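Local structure of agarase (Pseudoalteromonas fuliginea, 6XJ9) at residues D44-S49 and S72-P77; L59-Q64 and L201-I206; G267-G272 and G297-A302. The protein probably hydrolyses agarose, a galactan of red algal cell walls, as an enzyme of glycoside hydrolase family 50. One frame throughout, in Å; residues are numbered along the deposited sequence.

Contact 1: residues D44-S49 and S72-P77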
ATOM      1  N   ASP A  44     -16.522  36.204  -1.076  1.00 50.18           N
ATOM      2  CA  ASP A  44     -17.761  35.670  -1.611  1.00 49.15           C
ATOM      3  C   ASP A  44     -17.456  34.450  -2.471  1.00 45.69           C
ATOM      4  O   ASP A  44     -16.510  34.449  -3.258  1.00 46.07           O
ATOM      5  CB  ASP A  44     -18.600  36.752  -2.291  1.00 56.21           C
ATOM      6  CG  ASP A  44     -19.132  37.771  -1.298  1.00 60.42           C
ATOM      7  OD1 ASP A  44     -19.785  37.350  -0.321  1.00 63.36           O
ATOM      8  OD2 ASP A  44     -18.871  38.975  -1.499  1.00 65.57           O
ATOM      9  N   TYR A  45     -18.265  33.408  -2.286  1.00 41.84           N
ATOM     10  CA  TYR A  45     -18.135  32.189  -3.063  1.00 39.86           C
ATOM     11  C   TYR A  45     -19.519  31.695  -3.462  1.00 37.64           C
ATOM     12  O   TYR A  45     -20.511  32.035  -2.821  1.00 34.24           O
ATOM     13  CB  TYR A  45     -17.408  31.108  -2.256  1.00 39.02           C
ATOM     14  CG  TYR A  45     -18.141  30.644  -1.022  1.00 38.30           C
ATOM     15  CD1 TYR A  45     -19.080  29.628  -1.082  1.00 39.96           C
ATOM     16  CD2 TYR A  45     -17.885  31.219   0.213  1.00 39.11           C
ATOM     17  CE1 TYR A  45     -19.752  29.199   0.052  1.00 39.82           C
ATOM     18  CE2 TYR A  45     -18.541  30.799   1.356  1.00 41.37           C
ATOM     19  CZ  TYR A  45     -19.476  29.783   1.276  1.00 41.47           C
ATOM     20  OH  TYR A  45     -20.123  29.368   2.401  1.00 43.89           O
ATOM     21  N   GLN A  46     -19.545  30.891  -4.530  1.00 36.12           N
ATOM     22  CA  GLN A  46     -20.724  30.177  -4.985  1.00 37.11           C
ATOM     23  C   GLN A  46     -20.340  28.709  -5.170  1.00 36.46           C
ATOM     24  O   GLN A  46     -19.174  28.392  -5.413  1.00 35.09           O
ATOM     25  CB  GLN A  46     -21.291  30.826  -6.254  1.00 39.02           C
ATOM     26  CG  GLN A  46     -20.381  30.733  -7.477  1.00 42.91           C
ATOM     27  CD  GLN A  46     -19.593  31.976  -7.843  1.00 42.49           C
ATOM     28  OE1 GLN A  46     -18.879  32.577  -7.030  1.00 38.62           O
ATOM     29  NE2 GLN A  46     -19.689  32.351  -9.109  1.00 40.76           N
ATOM     30  N   SER A  47     -21.325  27.818  -5.021  1.00 36.09           N
ATOM     31  CA  SER A  47     -21.077  26.391  -5.158  1.00 37.17           C
ATOM     32  C   SER A  47     -21.890  25.813  -6.314  1.00 36.77           C
ATOM     33  O   SER A  47     -22.861  26.419  -6.767  1.00 36.82           O
ATOM     34  CB  SER A  47     -21.325  25.669  -3.866  1.00 35.80           C
ATOM     35  OG  SER A  47     -22.699  25.707  -3.525  1.00 38.27           O
ATOM     36  N   ASN A  48     -21.458  24.639  -6.793  1.00 33.05           N
ATOM     37  CA  ASN A  48     -22.046  23.971  -7.938  1.00 30.21           C
ATOM     38  C   ASN A  48     -21.991  22.474  -7.652  1.00 29.26           C
ATOM     39  O   ASN A  48     -20.900  21.899  -7.612  1.00 25.89           O
ATOM     40  CB  ASN A  48     -21.296  24.303  -9.235  1.00 34.33           C
ATOM     41  CG  ASN A  48     -21.173  25.788  -9.524  1.00 39.27           C
ATOM     42  OD1 ASN A  48     -21.912  26.328 -10.346  1.00 43.27           O
ATOM     43  ND2 ASN A  48     -20.244  26.460  -8.857  1.00 38.60           N
ATOM     44  N   SER A  49     -23.160  21.868  -7.396  1.00 27.10           N
ATOM     45  CA  SER A  49     -23.238  20.477  -6.977  1.00 26.88           C
ATOM     46  C   SER A  49     -22.318  20.241  -5.778  1.00 27.05           C
ATOM     47  O   SER A  49     -21.619  19.226  -5.706  1.00 27.75           O
ATOM     48  CB  SER A  49     -22.885  19.553  -8.120  1.00 24.82           C
ATOM     49  OG  SER A  49     -23.728  19.789  -9.238  1.00 25.49           O
ATOM     50  N   SER A  72     -18.124  22.023  -7.822  1.00 23.60           N
ATOM     51  CA  SER A  72     -17.146  23.078  -7.600  1.00 25.36           C
ATOM     52  C   SER A  72     -17.549  24.045  -6.485  1.00 26.69           C
ATOM     53  O   SER A  72     -18.722  24.195  -6.148  1.00 25.02           O
ATOM     54  CB  SER A  72     -16.869  23.826  -8.879  1.00 26.11           C
ATOM     55  OG  SER A  72     -17.934  24.717  -9.181  1.00 26.87           O
ATOM     56  N   ILE A  73     -16.532  24.716  -5.935  1.00 28.04           N
ATOM     57  CA  ILE A  73     -16.711  25.951  -5.192  1.00 29.08           C
ATOM     58  C   ILE A  73     -15.954  27.031  -5.956  1.00 30.77           C
ATOM     59  O   ILE A  73     -14.812  26.818  -6.377  1.00 30.50           O
ATOM     60  CB  ILE A  73     -16.233  25.803  -3.731  1.00 29.19           C
ATOM     61  CG1 ILE A  73     -16.278  27.134  -2.971  1.00 29.80           C
ATOM     62  CG2 ILE A  73     -14.853  25.157  -3.672  1.00 28.56           C
ATOM     63  CD1 ILE A  73     -16.361  26.983  -1.474  1.00 30.04           C
ATOM     64  N   VAL A  74     -16.627  28.160  -6.183  1.00 31.15           N
ATOM     65  CA  VAL A  74     -16.065  29.242  -6.977  1.00 32.50           C
ATOM     66  C   VAL A  74     -15.971  30.474  -6.087  1.00 32.27           C
ATOM     67  O   VAL A  74     -16.978  30.928  -5.553  1.00 32.14           O
ATOM     68  CB  VAL A  74     -16.913  29.523  -8.237  1.00 32.16           C
ATOM     69  CG1 VAL A  74     -16.339  30.665  -9.063  1.00 33.82           C
ATOM     70  CG2 VAL A  74     -17.095  28.283  -9.102  1.00 31.83           C
ATOM     71  N   PHE A  75     -14.746  30.970  -5.899  1.00 32.01           N
ATOM     72  CA  PHE A  75     -14.514  32.220  -5.196  1.00 34.97           C
ATOM     73  C   PHE A  75     -14.440  33.345  -6.225  1.00 36.45           C
ATOM     74  O   PHE A  75     -13.607  33.302  -7.128  1.00 34.94           O
ATOM     75  CB  PHE A  75     -13.225  32.142  -4.376  1.00 33.27           C
ATOM     76  CG  PHE A  75     -13.182  30.999  -3.392  1.00 33.08           C
ATOM     77  CD1 PHE A  75     -13.706  31.139  -2.117  1.00 32.59           C
ATOM     78  CD2 PHE A  75     -12.603  29.788  -3.736  1.00 31.72           C
ATOM     79  CE1 PHE A  75     -13.646  30.095  -1.205  1.00 34.80           C
ATOM     80  CE2 PHE A  75     -12.555  28.743  -2.828  1.00 33.51           C
ATOM     81  CZ  PHE A  75     -13.067  28.896  -1.561  1.00 33.29           C
ATOM     82  N   SER A  76     -15.337  34.329  -6.082  1.00 39.27           N
ATOM     83  CA  SER A  76     -15.400  35.472  -6.978  1.00 43.94           C
ATOM     84  C   SER A  76     -15.663  36.747  -6.174  1.00 46.43           C
ATOM     85  O   SER A  76     -16.599  36.798  -5.380  1.00 51.38           O
ATOM     86  CB  SER A  76     -16.447  35.249  -8.037  1.00 43.17           C
ATOM     87  OG  SER A  76     -16.383  36.262  -9.023  1.00 45.06           O
ATOM     88  N   PRO A  77     -14.834  37.806  -6.314  1.00 48.33           N
ATOM     89  CA  PRO A  77     -15.097  39.075  -5.634  1.00 48.22           C
ATOM     90  C   PRO A  77     -16.090  39.921  -6.426  1.00 49.06           C
ATOM     91  O   PRO A  77     -16.425  39.582  -7.560  1.00 47.70           O
ATOM     92  CB  PRO A  77     -13.713  39.738  -5.609  1.00 49.10           C
ATOM     93  CG  PRO A  77     -13.019  39.217  -6.854  1.00 49.45           C
ATOM     94  CD  PRO A  77     -13.594  37.835  -7.107  1.00 49.56           C
TER
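Gln46 and Val74 form the hydrogen-bonded pair at the middle of an antiparallel strand pair, which lies in the beta-rich, carbohydrate-binding-module-like domain of this agarase. The pairing illustrates how adjacent strands satisfy each other's amides and carbonyls. Gln46 N donates to Val74 O at 2.8 Å, and the return bond from Val74 N to Gln46 O is almost linear, with an angle of 170° at the hydrogen. Asn48 and Ser72 repeat the reciprocal arrangement two residues on, and Ser76 N reaches Asp44 O in a longer bond of 3.1 Å. Several of the carbonyls also take a CA-H contact: Val74 O has Tyr45 CA only 3.0 Å away. The other edge of strand 72-75 is occupied too, since Ile73 and Phe75 bond through their backbones to Ile190 and Ile188. Two serine hydroxyls look outside the pair, Ser47 OG bonding Ala50 O and Ser76 OG bonding Ala186 O.

On the face carrying Tyr45, Ser47, Ile73 and Phe75 the side-chain contacts across the strands are made by the apolar and aromatic residues. With CG of Tyr45 set between its own N and carbonyl carbon (chi1 64°), the ring is brought to the methyl end of Ile73, whose CD1 lies 3.8 Å from Tyr45 CD1. Replacing Ile73 by an alanine would probably leave the Tyr45 ring without this apolar neighbour and take away a carbon packed over one face of the Phe75 ring. That carbon is Ile73 CG1, which sits 3.9 Å above the plane of the Phe75 ring, displaced toward its rim.

Contact 2: residues L59-Q64 and L201-I206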
ATOM      1  N   LEU A  59     -14.218  26.366   5.682  1.00 33.17           N
ATOM      2  CA  LEU A  59     -15.211  25.978   4.695  1.00 32.86           C
ATOM      3  C   LEU A  59     -15.115  24.475   4.478  1.00 34.05           C
ATOM      4  O   LEU A  59     -14.127  23.996   3.929  1.00 34.58           O
ATOM      5  CB  LEU A  59     -14.956  26.713   3.378  1.00 31.86           C
ATOM      6  CG  LEU A  59     -14.969  28.236   3.465  1.00 32.70           C
ATOM      7  CD1 LEU A  59     -14.491  28.854   2.164  1.00 31.44           C
ATOM      8  CD2 LEU A  59     -16.355  28.740   3.831  1.00 34.13           C
ATOM      9  N   ASN A  60     -16.140  23.747   4.933  1.00 33.56           N
ATOM     10  CA  ASN A  60     -16.228  22.324   4.655  1.00 33.26           C
ATOM     11  C   ASN A  60     -17.098  22.152   3.415  1.00 31.12           C
ATOM     12  O   ASN A  60     -18.208  22.672   3.344  1.00 29.65           O
ATOM     13  CB  ASN A  60     -16.642  21.505   5.878  1.00 37.78           C
ATOM     14  CG  ASN A  60     -15.736  21.740   7.072  1.00 43.79           C
ATOM     15  OD1 ASN A  60     -14.822  20.956   7.340  1.00 47.63           O
ATOM     16  ND2 ASN A  60     -15.973  22.823   7.794  1.00 45.20           N
ATOM     17  N   VAL A  61     -16.533  21.480   2.414  1.00 28.28           N
ATOM     18  CA  VAL A  61     -17.138  21.383   1.099  1.00 27.96           C
ATOM     19  C   VAL A  61     -17.396  19.904   0.843  1.00 28.46           C
ATOM     20  O   VAL A  61     -16.449  19.116   0.862  1.00 29.08           O
ATOM     21  CB  VAL A  61     -16.198  21.981   0.033  1.00 27.60           C
ATOM     22  CG1 VAL A  61     -16.822  21.955  -1.355  1.00 26.34           C
ATOM     23  CG2 VAL A  61     -15.722  23.387   0.387  1.00 27.46           C
ATOM     24  N   GLN A  62     -18.675  19.536   0.681  1.00 28.50           N
ATOM     25  CA  GLN A  62     -19.064  18.190   0.270  1.00 28.28           C
ATOM     26  C   GLN A  62     -19.475  18.216  -1.198  1.00 26.20           C
ATOM     27  O   GLN A  62     -20.590  18.614  -1.531  1.00 24.91           O
ATOM     28  CB  GLN A  62     -20.195  17.655   1.148  1.00 31.30           C
ATOM     29  CG  GLN A  62     -19.712  17.147   2.499  1.00 36.61           C
ATOM     30  CD  GLN A  62     -20.761  17.251   3.578  1.00 38.88           C
ATOM     31  OE1 GLN A  62     -21.952  17.384   3.304  1.00 43.83           O
ATOM     32  NE2 GLN A  62     -20.318  17.199   4.824  1.00 41.22           N
ATOM     33  N   PHE A  63     -18.537  17.825  -2.070  1.00 24.96           N
ATOM     34  CA  PHE A  63     -18.761  17.780  -3.504  1.00 24.47           C
ATOM     35  C   PHE A  63     -19.691  16.612  -3.812  1.00 23.62           C
ATOM     36  O   PHE A  63     -19.435  15.490  -3.396  1.00 22.06           O
ATOM     37  CB  PHE A  63     -17.445  17.569  -4.263  1.00 24.33           C
ATOM     38  CG  PHE A  63     -16.414  18.664  -4.119  1.00 24.81           C
ATOM     39  CD1 PHE A  63     -16.452  19.787  -4.937  1.00 24.57           C
ATOM     40  CD2 PHE A  63     -15.392  18.557  -3.186  1.00 23.28           C
ATOM     41  CE1 PHE A  63     -15.499  20.792  -4.807  1.00 25.54           C
ATOM     42  CE2 PHE A  63     -14.441  19.558  -3.056  1.00 25.53           C
ATOM     43  CZ  PHE A  63     -14.493  20.673  -3.869  1.00 26.25           C
ATOM     44  N   GLN A  64     -20.780  16.888  -4.532  1.00 24.18           N
ATOM     45  CA  GLN A  64     -21.747  15.842  -4.825  1.00 26.87           C
ATOM     46  C   GLN A  64     -21.321  15.174  -6.130  1.00 26.46           C
ATOM     47  O   GLN A  64     -22.066  15.159  -7.106  1.00 26.16           O
ATOM     48  CB  GLN A  64     -23.167  16.419  -4.853  1.00 29.67           C
ATOM     49  CG  GLN A  64     -23.569  17.125  -3.559  1.00 32.14           C
ATOM     50  CD  GLN A  64     -24.908  17.815  -3.671  1.00 36.65           C
ATOM     51  OE1 GLN A  64     -25.198  18.520  -4.638  1.00 38.44           O
ATOM     52  NE2 GLN A  64     -25.747  17.615  -2.666  1.00 40.44           N
ATOM     53  N   LEU A 201     -13.657  18.330   1.077  1.00 24.96           N
ATOM     54  CA  LEU A 201     -12.495  19.187   1.213  1.00 24.74           C
ATOM     55  C   LEU A 201     -12.765  20.203   2.315  1.00 26.52           C
ATOM     56  O   LEU A 201     -13.876  20.728   2.428  1.00 25.23           O
ATOM     57  CB  LEU A 201     -12.234  19.866  -0.134  1.00 23.61           C
ATOM     58  CG  LEU A 201     -10.947  20.679  -0.247  1.00 23.28           C
ATOM     59  CD1 LEU A 201      -9.725  19.774  -0.343  1.00 23.47           C
ATOM     60  CD2 LEU A 201     -11.022  21.599  -1.449  1.00 22.65           C
ATOM     61  N   ALA A 202     -11.733  20.446   3.130  1.00 26.02           N
ATOM     62  CA  ALA A 202     -11.782  21.472   4.160  1.00 27.97           C
ATOM     63  C   ALA A 202     -10.793  22.581   3.810  1.00 26.27           C
ATOM     64  O   ALA A 202      -9.614  22.324   3.597  1.00 24.13           O
ATOM     65  CB  ALA A 202     -11.492  20.855   5.513  1.00 26.96           C
ATOM     66  N   ILE A 203     -11.294  23.818   3.749  1.00 27.37           N
ATOM     67  CA  ILE A 203     -10.487  24.966   3.374  1.00 27.87           C
ATOM     68  C   ILE A 203     -10.328  25.883   4.588  1.00 31.21           C
ATOM     69  O   ILE A 203     -11.296  26.496   5.039  1.00 32.47           O
ATOM     70  CB  ILE A 203     -11.133  25.678   2.174  1.00 27.76           C
ATOM     71  CG1 ILE A 203     -11.377  24.701   1.017  1.00 26.55           C
ATOM     72  CG2 ILE A 203     -10.314  26.891   1.752  1.00 26.22           C
ATOM     73  CD1 ILE A 203     -12.310  25.222  -0.054  1.00 25.89           C
ATOM     74  N   LYS A 204      -9.093  25.965   5.100  1.00 33.31           N
ATOM     75  CA  LYS A 204      -8.765  26.733   6.294  1.00 34.47           C
ATOM     76  C   LYS A 204      -8.395  28.168   5.922  1.00 34.88           C
ATOM     77  O   LYS A 204      -8.792  29.094   6.625  1.00 37.86           O
ATOM     78  CB  LYS A 204      -7.626  26.071   7.078  1.00 34.73           C
ATOM     79  CG  LYS A 204      -7.160  26.825   8.319  1.00 37.02           C
ATOM     80  CD  LYS A 204      -6.186  26.050   9.180  1.00 37.08           C
ATOM     81  CE  LYS A 204      -6.861  24.960   9.984  1.00 38.64           C
ATOM     82  NZ  LYS A 204      -5.932  24.362  10.970  1.00 41.74           N
ATOM     83  N   SER A 205      -7.635  28.339   4.831  1.00 33.64           N
ATOM     84  CA  SER A 205      -7.190  29.654   4.386  1.00 33.40           C
ATOM     85  C   SER A 205      -6.743  29.640   2.928  1.00 33.71           C
ATOM     86  O   SER A 205      -6.319  28.613   2.391  1.00 32.24           O
ATOM     87  CB  SER A 205      -6.110  30.230   5.277  1.00 34.66           C
ATOM     88  OG  SER A 205      -4.836  29.710   4.941  1.00 35.69           O
ATOM     89  N   ILE A 206      -6.883  30.810   2.300  1.00 32.68           N
ATOM     90  CA  ILE A 206      -6.355  31.109   0.982  1.00 32.38           C
ATOM     91  C   ILE A 206      -5.605  32.426   1.120  1.00 35.01           C
ATOM     92  O   ILE A 206      -6.105  33.348   1.766  1.00 38.06           O
ATOM     93  CB  ILE A 206      -7.486  31.209  -0.066  1.00 31.28           C
ATOM     94  CG1 ILE A 206      -8.470  30.038   0.017  1.00 31.96           C
ATOM     95  CG2 ILE A 206      -6.913  31.354  -1.465  1.00 31.18           C
ATOM     96  CD1 ILE A 206      -9.747  30.260  -0.767  1.00 29.07           C
TER
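Leu59 and Val61 pair with Ile203 and Leu201 in an antiparallel register that joins strand 58-63 to the long strand 199-210 of the carbohydrate-binding-module-like domain. Backbone hydrogen bonds come first, two to each pair. Leu59 N reaches Ile203 O at 3.0 Å, and Ile203 N answers to Leu59 O at 2.8 Å. In the second pair Val61 N approaches Leu201 O nearly in line with the carbonyl bond, while Leu201 N lies in the carbonyl plane of Val61 O.

The apolar contacts gather on the face shared by Leu59, Val61, Leu201 and Ile203. Ile203 holds CG1 beside its backbone N (chi1 -54°), a setting that carries CD1 to within 3.9 Å of Val61 CG2. All four residues are buried, and among those against them is Phe75 of strand 70-75, which pairs with neither of these strands but packs on Leu59 and Ile203. Asn60 and Ala202 are the non-hydrogen-bonded pair and point to the other face, where Asn60 OD1 stands 3.8 Å from Ala202 CB.

Within the two segments the aromatic contact is made by Phe63. Val61 CG1 rests over one face of its ring, and at the ring's edge, near its plane, CE2 meets Leu201 CB at 3.7 Å.

Contact 3: residues G267-G272 and G297-A302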
ATOM      1  N   GLY A 267      -5.886 -17.080 -22.210  1.00 24.71           N
ATOM      2  CA  GLY A 267      -6.203 -16.177 -21.106  1.00 22.93           C
ATOM      3  C   GLY A 267      -7.706 -16.001 -20.855  1.00 23.78           C
ATOM      4  O   GLY A 267      -8.132 -15.084 -20.151  1.00 21.63           O
ATOM      5  N   GLY A 268      -8.524 -16.901 -21.407  1.00 21.67           N
ATOM      6  CA  GLY A 268      -9.953 -16.826 -21.155  1.00 22.36           C
ATOM      7  C   GLY A 268     -10.389 -17.578 -19.895  1.00 23.44           C
ATOM      8  O   GLY A 268      -9.570 -18.135 -19.152  1.00 22.83           O
ATOM      9  N   TRP A 269     -11.709 -17.592 -19.699  1.00 23.21           N
ATOM     10  CA  TRP A 269     -12.376 -18.098 -18.508  1.00 23.23           C
ATOM     11  C   TRP A 269     -12.553 -19.609 -18.635  1.00 24.78           C
ATOM     12  O   TRP A 269     -13.535 -20.069 -19.212  1.00 23.50           O
ATOM     13  CB  TRP A 269     -13.730 -17.388 -18.341  1.00 22.22           C
ATOM     14  CG  TRP A 269     -14.421 -17.670 -17.043  1.00 22.40           C
ATOM     15  CD1 TRP A 269     -13.847 -18.091 -15.877  1.00 22.40           C
ATOM     16  CD2 TRP A 269     -15.819 -17.492 -16.759  1.00 23.11           C
ATOM     17  NE1 TRP A 269     -14.797 -18.209 -14.896  1.00 23.75           N
ATOM     18  CE2 TRP A 269     -16.015 -17.844 -15.408  1.00 22.73           C
ATOM     19  CE3 TRP A 269     -16.920 -17.070 -17.513  1.00 23.81           C
ATOM     20  CZ2 TRP A 269     -17.268 -17.804 -14.802  1.00 23.98           C
ATOM     21  CZ3 TRP A 269     -18.159 -17.029 -16.914  1.00 24.71           C
ATOM     22  CH2 TRP A 269     -18.329 -17.392 -15.578  1.00 24.99           C
ATOM     23  N   ALA A 270     -11.590 -20.360 -18.085  1.00 25.62           N
ATOM     24  CA  ALA A 270     -11.551 -21.808 -18.237  1.00 28.13           C
ATOM     25  C   ALA A 270     -12.773 -22.483 -17.610  1.00 30.00           C
ATOM     26  O   ALA A 270     -13.207 -23.513 -18.110  1.00 31.25           O
ATOM     27  CB  ALA A 270     -10.260 -22.370 -17.699  1.00 27.06           C
ATOM     28  N   GLU A 271     -13.334 -21.909 -16.536  1.00 29.97           N
ATOM     29  CA  GLU A 271     -14.432 -22.565 -15.836  1.00 30.11           C
ATOM     30  C   GLU A 271     -15.789 -22.050 -16.304  1.00 30.68           C
ATOM     31  O   GLU A 271     -16.821 -22.475 -15.783  1.00 34.11           O
ATOM     32  CB  GLU A 271     -14.310 -22.425 -14.320  1.00 31.54           C
ATOM     33  CG  GLU A 271     -13.204 -23.275 -13.725  1.00 34.05           C
ATOM     34  CD  GLU A 271     -12.759 -22.818 -12.348  1.00 39.19           C
ATOM     35  OE1 GLU A 271     -12.409 -21.626 -12.201  1.00 38.20           O
ATOM     36  OE2 GLU A 271     -12.770 -23.655 -11.422  1.00 45.29           O
ATOM     37  N   GLY A 272     -15.799 -21.151 -17.288  1.00 29.15           N
ATOM     38  CA  GLY A 272     -17.057 -20.567 -17.724  1.00 29.75           C
ATOM     39  C   GLY A 272     -17.608 -21.282 -18.951  1.00 28.24           C
ATOM     40  O   GLY A 272     -17.100 -22.325 -19.335  1.00 29.69           O
ATOM     41  N   GLY A 297     -13.068 -20.608 -27.731  1.00 25.06           N
ATOM     42  CA  GLY A 297     -14.485 -20.448 -27.422  1.00 25.53           C
ATOM     43  C   GLY A 297     -14.772 -20.094 -25.960  1.00 25.35           C
ATOM     44  O   GLY A 297     -15.934 -20.074 -25.547  1.00 26.24           O
ATOM     45  N   TYR A 298     -13.723 -19.814 -25.173  1.00 23.22           N
ATOM     46  CA  TYR A 298     -13.920 -19.416 -23.788  1.00 23.60           C
ATOM     47  C   TYR A 298     -14.143 -17.909 -23.729  1.00 22.25           C
ATOM     48  O   TYR A 298     -13.579 -17.182 -24.539  1.00 22.43           O
ATOM     49  CB  TYR A 298     -12.673 -19.712 -22.953  1.00 25.04           C
ATOM     50  CG  TYR A 298     -12.344 -21.174 -22.847  1.00 27.54           C
ATOM     51  CD1 TYR A 298     -13.030 -21.989 -21.961  1.00 28.87           C
ATOM     52  CD2 TYR A 298     -11.379 -21.750 -23.658  1.00 27.85           C
ATOM     53  CE1 TYR A 298     -12.759 -23.343 -21.868  1.00 30.15           C
ATOM     54  CE2 TYR A 298     -11.085 -23.102 -23.570  1.00 30.05           C
ATOM     55  CZ  TYR A 298     -11.776 -23.896 -22.669  1.00 30.27           C
ATOM     56  OH  TYR A 298     -11.518 -25.229 -22.575  1.00 30.60           O
ATOM     57  N   LEU A 299     -14.908 -17.451 -22.730  1.00 21.59           N
ATOM     58  CA  LEU A 299     -15.115 -16.020 -22.535  1.00 22.66           C
ATOM     59  C   LEU A 299     -13.787 -15.336 -22.221  1.00 21.62           C
ATOM     60  O   LEU A 299     -12.892 -15.945 -21.638  1.00 24.34           O
ATOM     61  CB  LEU A 299     -16.150 -15.755 -21.435  1.00 21.10           C
ATOM     62  CG  LEU A 299     -17.599 -16.154 -21.722  1.00 22.43           C
ATOM     63  CD1 LEU A 299     -18.530 -15.389 -20.800  1.00 22.54           C
ATOM     64  CD2 LEU A 299     -17.990 -15.913 -23.176  1.00 21.96           C
ATOM     65  N   TYR A 300     -13.678 -14.060 -22.610  1.00 21.47           N
ATOM     66  CA  TYR A 300     -12.412 -13.341 -22.558  1.00 20.09           C
ATOM     67  C   TYR A 300     -12.695 -11.858 -22.372  1.00 19.05           C
ATOM     68  O   TYR A 300     -13.567 -11.306 -23.034  1.00 17.85           O
ATOM     69  CB  TYR A 300     -11.617 -13.594 -23.843  1.00 19.91           C
ATOM     70  CG  TYR A 300     -10.268 -12.924 -23.964  1.00 19.84           C
ATOM     71  CD1 TYR A 300      -9.118 -13.501 -23.443  1.00 19.22           C
ATOM     72  CD2 TYR A 300     -10.138 -11.713 -24.628  1.00 19.28           C
ATOM     73  CE1 TYR A 300      -7.882 -12.875 -23.557  1.00 18.96           C
ATOM     74  CE2 TYR A 300      -8.913 -11.083 -24.759  1.00 19.02           C
ATOM     75  CZ  TYR A 300      -7.774 -11.664 -24.230  1.00 18.45           C
ATOM     76  OH  TYR A 300      -6.565 -11.038 -24.386  1.00 16.31           O
ATOM     77  N   LEU A 301     -11.973 -11.246 -21.428  1.00 19.22           N
ATOM     78  CA  LEU A 301     -11.950  -9.802 -21.253  1.00 19.43           C
ATOM     79  C   LEU A 301     -10.505  -9.347 -21.441  1.00 19.26           C
ATOM     80  O   LEU A 301      -9.584 -10.067 -21.059  1.00 20.67           O
ATOM     81  CB  LEU A 301     -12.439  -9.469 -19.842  1.00 19.14           C
ATOM     82  CG  LEU A 301     -13.864  -9.889 -19.487  1.00 20.18           C
ATOM     83  CD1 LEU A 301     -14.106  -9.696 -18.005  1.00 19.19           C
ATOM     84  CD2 LEU A 301     -14.904  -9.120 -20.289  1.00 18.96           C
ATOM     85  N   ALA A 302     -10.308  -8.157 -22.023  1.00 18.81           N
ATOM     86  CA  ALA A 302      -8.966  -7.687 -22.341  1.00 18.65           C
ATOM     87  C   ALA A 302      -8.435  -6.788 -21.228  1.00 19.09           C
ATOM     88  O   ALA A 302      -8.907  -5.665 -21.052  1.00 18.98           O
ATOM     89  CB  ALA A 302      -8.958  -6.951 -23.664  1.00 19.41           C
TER
HETATM   90  O   HOH W   1     -15.727 -19.173 -20.571  1.00 24.70           O
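Trp269 offers the edge of its indole to Leu299, with CE3 of Trp269 4.0 Å from CD1 of Leu299. Strand 299-305, which holds Leu299 and Tyr300, runs parallel to 709-714, consistent with the (beta/alpha)8 barrel expected of the catalytic domain in this family. The indole swings away from Trp269's backbone N (chi1 -171°), which lays it alongside Leu299, both side chains pointing the same way. Over one face of the indole sits its own segment: Gly272 CA is centred 3.4 Å above the ring plane, because a type I beta turn from Trp269 to Gly272 folds the chain back onto it. A beta carbon on Gly272 would run into Trp269 CE3. The indole also meets the ring of Tyr759, nearly parallel to it, from helix 745-763. Tyr300 turns a ring edge to the backbone, Gly268 N lying near its plane, while the Tyr298 ring stands obliquely to the turn, its CD1 3.4 Å from Trp269 O.

The loop 267-272 is thus fastened to a strand of the probable barrel. The one direct hydrogen bond between the segments runs from Trp269 N to Leu299 O at 2.8 Å, with an angle of 156° at the hydrogen. Close approach here depends on Gly268, since a beta carbon in that position would clash with the same Leu299 O.

A water completes the join. Trp269 O, already the acceptor for Gly272 N across the turn, receives a hydrogen bond from this water at 2.7 Å; the water in turn accepts one from Leu299 N at 2.9 Å.

In the fold
From the N terminus, 44-49 opens contact 1, and 59-64 opens contact 2 before the chain returns at 72-77 to close the first. Contact 2 closes only at 201-206, so the two loops cross rather than nest. Both belong to the carbohydrate-binding-module-like domain, and their centres lie 11 Å apart. They touch directly: Phe75 packs on Ile206, Tyr45 on Leu59, and Ser49 O probably accepts a hydrogen bond from Gln64 N. Contact 3 follows in series, closing the short loop between 267-272 and 297-302. Its nearest atoms are about 28 Å from contact 2, and it ties a loop to a strand of the probable catalytic barrel.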